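PTS system, cellobiose-specific IIA component (Bacillus anthracis, PDB 3K1S) probably carries phosphate between the phosphocarrier protein HPr and the IIB component during phosphotransferase uptake of cellobiose. Local coordinates at residues Q14-S19 with S75-H80; N21-A26 with L85-T90; E43-A48 with L94-I99. All blocks are in the same frame, centred on the assembly; numbering follows the deposited sequence.

Contact 1. Residues Q14-S19 with S75-H80; sequences QLILNS and SVLLIH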
ATOM      1  N   GLN A  14      13.167   9.008 -10.885  1.00 21.60           N
ATOM      2  CA  GLN A  14      14.151   8.107 -10.291  1.00 24.11           C
ATOM      3  C   GLN A  14      13.512   7.227  -9.224  1.00 24.72           C
ATOM      4  O   GLN A  14      13.819   6.039  -9.124  1.00 24.79           O
ATOM      5  CB  GLN A  14      15.317   8.895  -9.668  1.00 24.41           C
ATOM      6  CG  GLN A  14      16.138   9.731 -10.657  1.00 27.58           C
ATOM      7  CD  GLN A  14      17.179   8.922 -11.413  1.00 38.28           C
ATOM      8  OE1 GLN A  14      16.888   7.845 -11.945  1.00 37.55           O
ATOM      9  NE2 GLN A  14      18.405   9.445 -11.470  1.00 29.38           N
ATOM     10  N   LEU A  15      12.636   7.822  -8.417  1.00 26.54           N
ATOM     11  CA  LEU A  15      11.912   7.078  -7.391  1.00 26.10           C
ATOM     12  C   LEU A  15      11.006   6.016  -8.008  1.00 22.73           C
ATOM     13  O   LEU A  15      10.891   4.915  -7.484  1.00 26.18           O
ATOM     14  CB  LEU A  15      11.081   8.017  -6.513  1.00 24.53           C
ATOM     15  CG  LEU A  15      11.796   8.845  -5.446  1.00 24.60           C
ATOM     16  CD1 LEU A  15      10.816   9.829  -4.832  1.00 28.53           C
ATOM     17  CD2 LEU A  15      12.422   7.974  -4.369  1.00 27.28           C
ATOM     18  N   ILE A  16      10.364   6.361  -9.118  1.00 22.76           N
ATOM     19  CA  ILE A  16       9.429   5.463  -9.796  1.00 20.07           C
ATOM     20  C   ILE A  16      10.196   4.313 -10.451  1.00 20.48           C
ATOM     21  O   ILE A  16       9.800   3.146 -10.342  1.00 20.91           O
ATOM     22  CB  ILE A  16       8.516   6.240 -10.796  1.00 21.29           C
ATOM     23  CG1 ILE A  16       7.609   7.218 -10.024  1.00 21.17           C
ATOM     24  CG2 ILE A  16       7.666   5.282 -11.651  1.00 18.75           C
ATOM     25  CD1 ILE A  16       6.845   8.230 -10.889  1.00 18.37           C
ATOM     26  N   LEU A  17      11.318   4.635 -11.090  1.00 19.11           N
ATOM     27  CA  LEU A  17      12.169   3.614 -11.700  1.00 19.42           C
ATOM     28  C   LEU A  17      12.591   2.541 -10.687  1.00 20.62           C
ATOM     29  O   LEU A  17      12.330   1.350 -10.890  1.00 19.35           O
ATOM     30  CB  LEU A  17      13.403   4.252 -12.351  1.00 20.49           C
ATOM     31  CG  LEU A  17      14.412   3.340 -13.060  1.00 21.41           C
ATOM     32  CD1 LEU A  17      13.778   2.643 -14.251  1.00 24.77           C
ATOM     33  CD2 LEU A  17      15.623   4.145 -13.503  1.00 28.17           C
ATOM     34  N   ASN A  18      13.237   2.980  -9.607  1.00 19.03           N
ATOM     35  CA  ASN A  18      13.802   2.090  -8.591  1.00 22.03           C
ATOM     36  C   ASN A  18      12.736   1.366  -7.769  1.00 22.26           C
ATOM     37  O   ASN A  18      12.806   0.147  -7.595  1.00 25.12           O
ATOM     38  CB  ASN A  18      14.770   2.865  -7.682  1.00 20.41           C
ATOM     39  CG  ASN A  18      16.020   3.321  -8.420  1.00 23.42           C
ATOM     40  OD1 ASN A  18      16.971   2.552  -8.591  1.00 20.95           O
ATOM     41  ND2 ASN A  18      16.023   4.579  -8.858  1.00 21.56           N
ATOM     42  N   SER A  19      11.758   2.119  -7.265  1.00 20.56           N
ATOM     43  CA  SER A  19      10.598   1.544  -6.573  1.00 22.01           C
ATOM     44  C   SER A  19       9.842   0.542  -7.445  1.00 20.13           C
ATOM     45  O   SER A  19       9.430  -0.513  -6.964  1.00 23.80           O
ATOM     46  CB  SER A  19       9.633   2.645  -6.122  1.00 20.02           C
ATOM     47  OG  SER A  19      10.259   3.529  -5.211  1.00 27.21           O
ATOM     48  N   SER A  75       3.837  18.094  -6.969  1.00 25.64           N
ATOM     49  CA  SER A  75       3.157  17.780  -8.222  1.00 24.02           C
ATOM     50  C   SER A  75       2.488  16.417  -8.104  1.00 22.93           C
ATOM     51  O   SER A  75       2.801  15.644  -7.196  1.00 22.10           O
ATOM     52  CB  SER A  75       4.153  17.779  -9.388  1.00 24.26           C
ATOM     53  OG  SER A  75       5.105  16.725  -9.253  1.00 21.70           O
ATOM     54  N   VAL A  76       1.560  16.127  -9.014  1.00 21.97           N
ATOM     55  CA  VAL A  76       0.963  14.797  -9.085  1.00 21.47           C
ATOM     56  C   VAL A  76       2.054  13.718  -9.185  1.00 20.96           C
ATOM     57  O   VAL A  76       1.996  12.714  -8.469  1.00 22.49           O
ATOM     58  CB  VAL A  76      -0.041  14.674 -10.253  1.00 22.30           C
ATOM     59  CG1 VAL A  76      -0.477  13.237 -10.431  1.00 21.32           C
ATOM     60  CG2 VAL A  76      -1.269  15.582 -10.016  1.00 22.62           C
ATOM     61  N   LEU A  77       3.050  13.935 -10.044  1.00 20.64           N
ATOM     62  CA  LEU A  77       4.096  12.926 -10.259  1.00 21.54           C
ATOM     63  C   LEU A  77       4.899  12.645  -8.985  1.00 19.77           C
ATOM     64  O   LEU A  77       5.159  11.492  -8.668  1.00 21.22           O
ATOM     65  CB  LEU A  77       5.026  13.275 -11.442  1.00 20.19           C
ATOM     66  CG  LEU A  77       5.856  12.091 -11.984  1.00 22.22           C
ATOM     67  CD1 LEU A  77       4.965  11.003 -12.580  1.00 21.54           C
ATOM     68  CD2 LEU A  77       6.916  12.524 -12.999  1.00 19.97           C
ATOM     69  N   LEU A  78       5.267  13.696  -8.255  1.00 20.16           N
ATOM     70  CA  LEU A  78       5.971  13.532  -6.982  1.00 22.41           C
ATOM     71  C   LEU A  78       5.142  12.737  -5.969  1.00 20.82           C
ATOM     72  O   LEU A  78       5.673  11.868  -5.281  1.00 21.23           O
ATOM     73  CB  LEU A  78       6.386  14.886  -6.402  1.00 22.77           C
ATOM     74  CG  LEU A  78       7.043  14.922  -5.015  1.00 27.81           C
ATOM     75  CD1 LEU A  78       8.325  14.109  -4.967  1.00 24.82           C
ATOM     76  CD2 LEU A  78       7.311  16.361  -4.606  1.00 30.33           C
ATOM     77  N   ILE A  79       3.847  13.033  -5.892  1.00 21.45           N
ATOM     78  CA  ILE A  79       2.944  12.321  -4.987  1.00 20.47           C
ATOM     79  C   ILE A  79       2.865  10.862  -5.402  1.00 20.30           C
ATOM     80  O   ILE A  79       2.955   9.958  -4.562  1.00 23.65           O
ATOM     81  CB  ILE A  79       1.524  12.934  -4.975  1.00 21.51           C
ATOM     82  CG1 ILE A  79       1.567  14.367  -4.441  1.00 21.30           C
ATOM     83  CG2 ILE A  79       0.574  12.054  -4.146  1.00 20.69           C
ATOM     84  CD1 ILE A  79       0.328  15.189  -4.742  1.00 25.50           C
ATOM     85  N   HIS A  80       2.712  10.647  -6.706  1.00 20.36           N
ATOM     86  CA  HIS A  80       2.691   9.310  -7.296  1.00 20.46           C
ATOM     87  C   HIS A  80       3.996   8.563  -7.006  1.00 21.61           C
ATOM     88  O   HIS A  80       3.977   7.386  -6.637  1.00 21.65           O
ATOM     89  CB  HIS A  80       2.460   9.435  -8.801  1.00 19.81           C
ATOM     90  CG  HIS A  80       2.100   8.150  -9.479  1.00 21.67           C
ATOM     91  ND1 HIS A  80       0.994   7.403  -9.128  1.00 22.30           N
ATOM     92  CD2 HIS A  80       2.674   7.504 -10.521  1.00 18.75           C
ATOM     93  CE1 HIS A  80       0.912   6.344  -9.912  1.00 19.00           C
ATOM     94  NE2 HIS A  80       1.917   6.383 -10.769  1.00 21.16           N
TER

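Contact 2. Residues N21-A26 with L85-T90; sequences NARSFA and LMNAIT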
ATOM      1  N   ASN A  21      11.048  -1.209  -9.990  1.00 19.12           N
ATOM      2  CA  ASN A  21      11.910  -2.389 -10.052  1.00 18.33           C
ATOM      3  C   ASN A  21      11.904  -3.191  -8.746  1.00 18.89           C
ATOM      4  O   ASN A  21      11.957  -4.423  -8.768  1.00 19.98           O
ATOM      5  CB  ASN A  21      13.334  -2.003 -10.454  1.00 21.26           C
ATOM      6  CG  ASN A  21      13.432  -1.529 -11.903  1.00 18.60           C
ATOM      7  OD1 ASN A  21      12.538  -1.776 -12.714  1.00 23.76           O
ATOM      8  ND2 ASN A  21      14.531  -0.861 -12.232  1.00 18.82           N
ATOM      9  N   ALA A  22      11.817  -2.496  -7.613  1.00 18.34           N
ATOM     10  CA  ALA A  22      11.659  -3.164  -6.318  1.00 20.24           C
ATOM     11  C   ALA A  22      10.370  -3.983  -6.292  1.00 21.84           C
ATOM     12  O   ALA A  22      10.396  -5.170  -5.976  1.00 23.82           O
ATOM     13  CB  ALA A  22      11.683  -2.160  -5.174  1.00 18.72           C
ATOM     14  N   ARG A  23       9.249  -3.369  -6.671  1.00 21.99           N
ATOM     15  CA  ARG A  23       7.994  -4.054  -6.694  0.50 21.85           C
ATOM     16  C   ARG A  23       8.039  -5.236  -7.667  1.00 20.75           C
ATOM     17  O   ARG A  23       7.607  -6.304  -7.342  1.00 23.93           O
ATOM     18  CB  ARG A  23       6.883  -3.089  -7.086  0.50 21.36           C
ATOM     19  CG  ARG A  23       5.527  -3.667  -7.018  0.50 25.28           C
ATOM     20  CD  ARG A  23       4.526  -2.933  -7.880  0.50 26.57           C
ATOM     21  NE  ARG A  23       3.441  -3.833  -8.222  0.50 32.14           N
ATOM     22  CZ  ARG A  23       3.377  -4.546  -9.341  0.50 37.76           C
ATOM     23  NH1 ARG A  23       4.322  -4.433 -10.258  0.50 37.26           N
ATOM     24  NH2 ARG A  23       2.366  -5.370  -9.547  0.50 35.94           N
ATOM     25  N   SER A  24       8.613  -5.025  -8.829  1.00 20.22           N
ATOM     26  CA  SER A  24       8.781  -6.091  -9.817  1.00 19.97           C
ATOM     27  C   SER A  24       9.588  -7.279  -9.284  1.00 21.07           C
ATOM     28  O   SER A  24       9.225  -8.438  -9.524  1.00 23.92           O
ATOM     29  CB  SER A  24       9.417  -5.540 -11.094  1.00 18.96           C
ATOM     30  OG  SER A  24       8.533  -4.629 -11.730  1.00 22.00           O
ATOM     31  N   PHE A  25      10.672  -7.003  -8.563  1.00 19.72           N
ATOM     32  CA  PHE A  25      11.485  -8.084  -7.988  1.00 21.16           C
ATOM     33  C   PHE A  25      10.682  -8.869  -6.966  1.00 20.29           C
ATOM     34  O   PHE A  25      10.708 -10.102  -6.956  1.00 21.24           O
ATOM     35  CB  PHE A  25      12.786  -7.557  -7.361  1.00 20.48           C
ATOM     36  CG  PHE A  25      13.888  -7.270  -8.362  1.00 20.02           C
ATOM     37  CD1 PHE A  25      14.242  -8.209  -9.325  1.00 20.46           C
ATOM     38  CD2 PHE A  25      14.592  -6.064  -8.311  1.00 20.06           C
ATOM     39  CE1 PHE A  25      15.267  -7.958 -10.234  1.00 20.64           C
ATOM     40  CE2 PHE A  25      15.618  -5.797  -9.212  1.00 22.87           C
ATOM     41  CZ  PHE A  25      15.960  -6.749 -10.179  1.00 26.89           C
ATOM     42  N   ALA A  26       9.953  -8.153  -6.117  1.00 20.51           N
ATOM     43  CA  ALA A  26       9.127  -8.791  -5.096  1.00 21.29           C
ATOM     44  C   ALA A  26       8.061  -9.701  -5.708  1.00 22.12           C
ATOM     45  O   ALA A  26       7.872 -10.824  -5.248  1.00 25.14           O
ATOM     46  CB  ALA A  26       8.500  -7.743  -4.176  1.00 21.23           C
ATOM     47  N   LEU A  85       7.068   4.361  -3.965  1.00 24.76           N
ATOM     48  CA  LEU A  85       8.136   3.978  -3.037  1.00 22.93           C
ATOM     49  C   LEU A  85       7.565   3.242  -1.836  1.00 22.94           C
ATOM     50  O   LEU A  85       8.010   2.141  -1.508  1.00 22.53           O
ATOM     51  CB  LEU A  85       8.945   5.191  -2.575  1.00 26.51           C
ATOM     52  CG  LEU A  85       9.983   4.943  -1.463  1.00 28.53           C
ATOM     53  CD1 LEU A  85      11.088   4.010  -1.933  1.00 32.93           C
ATOM     54  CD2 LEU A  85      10.572   6.245  -0.968  1.00 29.41           C
HETATM   55  N   MSE A  86       6.578   3.858  -1.190  1.00 20.58           N
HETATM   56  CA  MSE A  86       5.898   3.249  -0.051  1.00 23.57           C
HETATM   57  C   MSE A  86       5.163   1.955  -0.424  1.00 23.18           C
HETATM   58  O   MSE A  86       5.113   1.020   0.378  1.00 23.67           O
HETATM   59  CB  MSE A  86       4.949   4.253   0.625  1.00 23.81           C
HETATM   60  CG  MSE A  86       5.688   5.379   1.345  1.00 31.99           C
HETATM   61 SE   MSE A  86       6.834   4.734   2.813  1.00 48.30          SE
HETATM   62  CE  MSE A  86       5.447   4.481   4.173  1.00 30.09           C
ATOM     63  N   ASN A  87       4.610   1.904  -1.635  1.00 22.37           N
ATOM     64  CA  ASN A  87       3.977   0.687  -2.151  1.00 23.22           C
ATOM     65  C   ASN A  87       4.951  -0.481  -2.334  1.00 23.98           C
ATOM     66  O   ASN A  87       4.637  -1.620  -1.982  1.00 25.55           O
ATOM     67  CB  ASN A  87       3.252   0.952  -3.477  1.00 22.19           C
ATOM     68  CG  ASN A  87       2.404  -0.228  -3.909  1.00 20.02           C
ATOM     69  OD1 ASN A  87       1.547  -0.687  -3.159  1.00 26.90           O
ATOM     70  ND2 ASN A  87       2.656  -0.738  -5.109  1.00 20.60           N
ATOM     71  N   ALA A  88       6.123  -0.189  -2.893  1.00 24.18           N
ATOM     72  CA  ALA A  88       7.178  -1.191  -3.081  1.00 22.01           C
ATOM     73  C   ALA A  88       7.591  -1.811  -1.751  1.00 22.84           C
ATOM     74  O   ALA A  88       7.763  -3.024  -1.642  1.00 25.12           O
ATOM     75  CB  ALA A  88       8.383  -0.561  -3.778  1.00 21.21           C
ATOM     76  N   ILE A  89       7.741  -0.967  -0.736  1.00 22.78           N
ATOM     77  CA  ILE A  89       8.080  -1.417   0.610  1.00 21.16           C
ATOM     78  C   ILE A  89       6.990  -2.358   1.147  1.00 21.85           C
ATOM     79  O   ILE A  89       7.289  -3.407   1.720  1.00 21.75           O
ATOM     80  CB  ILE A  89       8.317  -0.199   1.557  1.00 20.00           C
ATOM     81  CG1 ILE A  89       9.599   0.544   1.158  1.00 20.99           C
ATOM     82  CG2 ILE A  89       8.383  -0.627   3.011  1.00 20.50           C
ATOM     83  CD1 ILE A  89       9.732   1.967   1.735  1.00 19.37           C
ATOM     84  N   THR A  90       5.728  -1.983   0.953  1.00 21.92           N
ATOM     85  CA  THR A  90       4.610  -2.803   1.418  1.00 22.25           C
ATOM     86  C   THR A  90       4.547  -4.134   0.677  1.00 21.94           C
ATOM     87  O   THR A  90       4.369  -5.181   1.298  1.00 23.73           O
ATOM     88  CB  THR A  90       3.265  -2.049   1.313  1.00 21.50           C
ATOM     89  OG1 THR A  90       3.264  -0.972   2.256  1.00 23.40           O
ATOM     90  CG2 THR A  90       2.090  -2.974   1.613  1.00 20.91           C
TER
HETATM   91  O   HOH W   1       1.653  -3.623  -6.396  0.50 19.53           O

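Contact 3. Residues E43-A48 with L94-I99; sequences EAMVKA and LAAEFI. With NA (sodium ion), chain N.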
ATOM      1  N   GLU A  43      16.600 -15.084  -3.798  1.00 30.04           N
ATOM      2  CA  GLU A  43      17.499 -14.158  -4.489  1.00 32.76           C
ATOM      3  C   GLU A  43      16.796 -12.925  -5.060  1.00 30.44           C
ATOM      4  O   GLU A  43      17.370 -11.833  -5.055  1.00 30.38           O
ATOM      5  CB  GLU A  43      18.300 -14.865  -5.585  1.00 34.64           C
ATOM      6  CG  GLU A  43      19.457 -14.020  -6.119  1.00 46.17           C
ATOM      7  CD  GLU A  43      20.379 -14.782  -7.059  1.00 60.25           C
ATOM      8  OE1 GLU A  43      19.904 -15.706  -7.759  1.00 66.03           O
ATOM      9  OE2 GLU A  43      21.584 -14.443  -7.107  1.00 63.62           O
ATOM     10  N   ALA A  44      15.576 -13.098  -5.570  1.00 28.10           N
ATOM     11  CA  ALA A  44      14.796 -11.966  -6.075  1.00 28.45           C
ATOM     12  C   ALA A  44      14.396 -11.003  -4.951  1.00 26.50           C
ATOM     13  O   ALA A  44      14.310  -9.795  -5.163  1.00 27.51           O
ATOM     14  CB  ALA A  44      13.561 -12.447  -6.850  1.00 27.63           C
HETATM   15  N   MSE A  45      14.152 -11.545  -3.762  1.00 26.21           N
HETATM   16  CA  MSE A  45      13.884 -10.723  -2.579  1.00 27.68           C
HETATM   17  C   MSE A  45      15.093  -9.862  -2.196  1.00 26.78           C
HETATM   18  O   MSE A  45      14.940  -8.701  -1.801  1.00 27.43           O
HETATM   19  CB  MSE A  45      13.430 -11.589  -1.399  1.00 27.45           C
HETATM   20  CG  MSE A  45      12.017 -12.141  -1.568  1.00 34.04           C
HETATM   21 SE   MSE A  45      10.657 -10.720  -1.692  1.00 41.72          SE
HETATM   22  CE  MSE A  45      10.691 -10.171   0.192  1.00 26.97           C
ATOM     23  N   VAL A  46      16.288 -10.430  -2.320  1.00 26.22           N
ATOM     24  CA  VAL A  46      17.524  -9.687  -2.092  1.00 26.13           C
ATOM     25  C   VAL A  46      17.599  -8.498  -3.048  1.00 25.91           C
ATOM     26  O   VAL A  46      17.951  -7.387  -2.648  1.00 26.62           O
ATOM     27  CB  VAL A  46      18.784 -10.584  -2.254  1.00 28.79           C
ATOM     28  CG1 VAL A  46      20.049  -9.734  -2.354  1.00 27.49           C
ATOM     29  CG2 VAL A  46      18.896 -11.578  -1.096  1.00 24.61           C
ATOM     30  N   LYS A  47      17.255  -8.732  -4.311  1.00 25.82           N
ATOM     31  CA  LYS A  47      17.295  -7.678  -5.318  1.00 24.39           C
ATOM     32  C   LYS A  47      16.214  -6.634  -5.071  1.00 22.77           C
ATOM     33  O   LYS A  47      16.432  -5.446  -5.290  1.00 21.98           O
ATOM     34  CB  LYS A  47      17.191  -8.261  -6.725  1.00 25.58           C
ATOM     35  CG  LYS A  47      18.463  -8.962  -7.169  1.00 27.29           C
ATOM     36  CD  LYS A  47      18.247  -9.718  -8.460  1.00 32.96           C
ATOM     37  CE  LYS A  47      19.439 -10.599  -8.780  1.00 34.12           C
ATOM     38  NZ  LYS A  47      19.308 -11.153 -10.159  1.00 47.27           N
ATOM     39  N   ALA A  48      15.056  -7.087  -4.599  1.00 21.30           N
ATOM     40  CA  ALA A  48      13.998  -6.184  -4.184  1.00 22.74           C
ATOM     41  C   ALA A  48      14.548  -5.212  -3.150  1.00 23.04           C
ATOM     42  O   ALA A  48      14.444  -3.997  -3.319  1.00 26.58           O
ATOM     43  CB  ALA A  48      12.821  -6.962  -3.622  1.00 20.17           C
ATOM     44  N   LEU A  94       5.053  -7.935   2.283  1.00 26.91           N
ATOM     45  CA  LEU A  94       4.007  -8.955   2.242  1.00 27.68           C
ATOM     46  C   LEU A  94       4.382 -10.154   1.371  1.00 27.57           C
ATOM     47  O   LEU A  94       4.011 -11.292   1.678  1.00 28.12           O
ATOM     48  CB  LEU A  94       2.669  -8.350   1.824  1.00 25.62           C
ATOM     49  CG  LEU A  94       2.121  -7.324   2.827  1.00 27.98           C
ATOM     50  CD1 LEU A  94       0.864  -6.662   2.289  1.00 22.77           C
ATOM     51  CD2 LEU A  94       1.859  -7.960   4.202  1.00 27.47           C
ATOM     52  N   ALA A  95       5.131  -9.896   0.302  1.00 23.94           N
ATOM     53  CA  ALA A  95       5.608 -10.957  -0.573  1.00 23.88           C
ATOM     54  C   ALA A  95       6.507 -11.926   0.200  1.00 24.81           C
ATOM     55  O   ALA A  95       6.469 -13.134  -0.032  1.00 27.44           O
ATOM     56  CB  ALA A  95       6.336 -10.372  -1.772  1.00 21.96           C
ATOM     57  N   ALA A  96       7.315 -11.385   1.110  1.00 25.24           N
ATOM     58  CA  ALA A  96       8.074 -12.188   2.069  1.00 25.42           C
ATOM     59  C   ALA A  96       7.164 -13.164   2.806  1.00 26.52           C
ATOM     60  O   ALA A  96       7.536 -14.319   3.051  1.00 27.68           O
ATOM     61  CB  ALA A  96       8.790 -11.285   3.070  1.00 25.93           C
ATOM     62  N   GLU A  97       5.972 -12.688   3.151  1.00 24.95           N
ATOM     63  CA  GLU A  97       4.998 -13.472   3.897  1.00 25.94           C
ATOM     64  C   GLU A  97       4.278 -14.498   3.031  1.00 26.44           C
ATOM     65  O   GLU A  97       3.966 -15.593   3.499  1.00 27.51           O
ATOM     66  CB  GLU A  97       4.005 -12.557   4.622  1.00 25.94           C
ATOM     67  CG  GLU A  97       4.640 -11.720   5.733  1.00 27.13           C
ATOM     68  CD  GLU A  97       5.460 -12.546   6.721  1.00 36.14           C
ATOM     69  OE1 GLU A  97       5.082 -13.705   7.007  1.00 34.20           O
ATOM     70  OE2 GLU A  97       6.487 -12.029   7.215  1.00 35.30           O
ATOM     71  N   PHE A  98       4.030 -14.164   1.770  1.00 25.78           N
ATOM     72  CA  PHE A  98       3.536 -15.166   0.822  1.00 27.02           C
ATOM     73  C   PHE A  98       4.558 -16.277   0.615  1.00 27.21           C
ATOM     74  O   PHE A  98       4.206 -17.461   0.583  1.00 30.36           O
ATOM     75  CB  PHE A  98       3.175 -14.537  -0.522  1.00 25.52           C
ATOM     76  CG  PHE A  98       1.850 -13.848  -0.522  1.00 27.61           C
ATOM     77  CD1 PHE A  98       0.671 -14.584  -0.532  1.00 29.26           C
ATOM     78  CD2 PHE A  98       1.775 -12.460  -0.509  1.00 24.56           C
ATOM     79  CE1 PHE A  98      -0.562 -13.947  -0.526  1.00 31.70           C
ATOM     80  CE2 PHE A  98       0.543 -11.818  -0.505  1.00 26.80           C
ATOM     81  CZ  PHE A  98      -0.625 -12.560  -0.515  1.00 25.54           C
ATOM     82  N   ILE A  99       5.822 -15.883   0.477  1.00 26.29           N
ATOM     83  CA  ILE A  99       6.908 -16.826   0.244  1.00 28.28           C
ATOM     84  C   ILE A  99       7.044 -17.807   1.411  1.00 29.95           C
ATOM     85  O   ILE A  99       7.189 -19.015   1.198  1.00 28.83           O
ATOM     86  CB  ILE A  99       8.239 -16.089  -0.036  1.00 30.41           C
ATOM     87  CG1 ILE A  99       8.096 -15.222  -1.297  1.00 30.62           C
ATOM     88  CG2 ILE A  99       9.391 -17.084  -0.184  1.00 26.61           C
ATOM     89  CD1 ILE A  99       9.125 -14.121  -1.420  1.00 30.41           C
TER
HETATM   90 NA    NA N 108       3.801 -15.916   6.201  1.00 35.11          NA

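Contact 1. Residues Q14-S19 with S75-H80
Ile16 of helix 10-34 meets Leu77 and His80 at the start of helix 76-108. The contact rests on one methyl group, Ile16 CD1. It touches Leu77 CD1 at 3.8 Å and comes to 4.2 Å from His80 CD2. Ile16 reaches out because its CG1 is anti to the carbonyl carbon (chi1 -65°) and CD1 then extends the branch. This branch runs roughly perpendicular to the Leu77 side chain. The methyl approaches the imidazole obliquely.

This patch is small but closely packed. The backbones stay well apart even here: the nearest CA atoms, of Ile16 and His80, are 8.2 Å from each other, and side chains bridge the space. Leu15 points toward the other helix and Leu78 away from it. The end of Leu78 swings back, yet Leu15 CD1 and Leu78 CD1 stay 5.0 Å apart. The three touching residues are only partly covered, so this is a surface contact. The polar groups flanking it serve their own helices. Ser19 OG donates to Leu15 O at 2.7 Å, and Asn18 ND2 donates to Gln14 O at 2.7 Å. Leu15 O also accepts from Ser19 N, and Gln14 O from Asn18 N, in each case from the opposite face. Ser75 is the N-cap of helix 76-108, with its OG accepting from Leu78 N at 3.2 Å.

The His80 side chain lies about 8 Å from a bound magnesium ion, and its ring meets that of His84 edge-to-face. Glu66 of the second subunit accepts hydrogen bonds from Val76 N and Leu77 N, next to the cap. Leu15 also packs on Phe58 of helix 38-67, and Leu77 reaches back to Pro12 and Phe13. The contact therefore joins the first and third helices of the three-helix bundle near the N-terminal ends of both.

Contact 2. Residues N21-A26 with L85-T90
Arg23 and Asn87 both hold CG anti to the backbone N (chi1 -175° in Arg23), which sends their polar ends out on the same flank of the helix pair. The Arg23 chain is extended from CG to NE. Its CD passes 4.0 Å from Asn87 ND2. The guanidinium and amide planes are only 12° apart, and the amide nitrogen lies at the guanidinium edge. A water joins the two groups. It accepts from Arg23 NE at 2.6 Å, in the guanidinium plane, and weakly from Asn87 ND2 at 3.3 Å. Arg23 has a second deposited conformer, so this bridge describes one of two states.

Ala22 CB meets Ala88 CB at 3.9 Å, and Ala88 CB also lies 4.1 Å from the backbone N of Arg23. Where Ala22 and Ala88 meet, small methyls let the local helix axes come within 8.5 Å at an angle of 19°, nearly parallel. Ala22 also packs on Ala51 and Ile52 of helix 38-67.

The polar ends continue into the subunit interface. Arg23 NH2 forms a salt bridge with Glu93 OE2 of the second subunit, and Asn87 OD1 is hydrogen-bonded to Thr90 OG1 of that subunit. The chemistry implies two roles: methyl packing allows the close approach, while the guanidinium and amide, joined by a water in one conformer, also tie this helix pair to the second subunit.

Contact 3. Residues E43-A48 with L94-I99
Met45, a selenomethionine, is the residue of helix 38-67 that reaches Ala95, Ala96 and Ile99 of helix 76-108. The two helices belong to a spectrin repeat-like three-helix bundle and run antiparallel here, at 172°. Their local axes are 11.3 Å apart, and the long Met45 side chain spans the gap.

Along 43-48, Ala44 first faces helix 10-34, where it packs on Ala29. Met45 follows and turns toward helix 76-108. Its CG is anti to the carbonyl carbon (chi1 -72°), and further turns about CB-CG and CG-SE fold the chain. These bends lay the side chain over several residues. Met45 CG presses against Ile99 CD1 at 3.5 Å, a tight fit, and the Met45 and Ile99 side chains lie alongside, pointing in opposite senses. The Met45 SE lies 3.7 Å from Ile99 CD1 and reaches Ala95 CB at 4.3 Å. The terminal Met45 CE sits 3.6 Å from Ala96 CB. Further on, Ala48 N closes a helical turn by donating to Ala44 O.

The other side of 94-99 faces the trimer interface, where Leu94 packs on Leu94 of both neighbouring subunits and the Phe98 rings of the three subunits meet. Glu97 binds a sodium ion together with Tyr102 OH of the third subunit, and Lys34 NZ of that subunit is hydrogen-bonded to Glu97 OE1. Glu97 bends at chi2 (-51°), bringing its carboxylate round to the same ion as its own carbonyl: Glu97 O and Glu97 OE1 each lie 2.7 Å from the sodium.

All three contacts use helix 76-108. Contacts 1 and 2 pair it with helix 10-34, and contact 3 pairs it with helix 38-67. Their segments alternate along the chain: the three first partners come in order, then the three on helix 76-108 in the same order. The centres of contacts 1 and 2 are 12 Å apart, those of contacts 2 and 3 are 10 Å apart, and contacts 1 and 3 lie 22 Å apart on opposite sides of the chain's centre. Ser19 packs on Leu85 and Ala88, and Phe25 on Ala44, Lys47 and Ala48. Helix 76-108 thus packs against both other helices, and all three contacts also touch the third subunit.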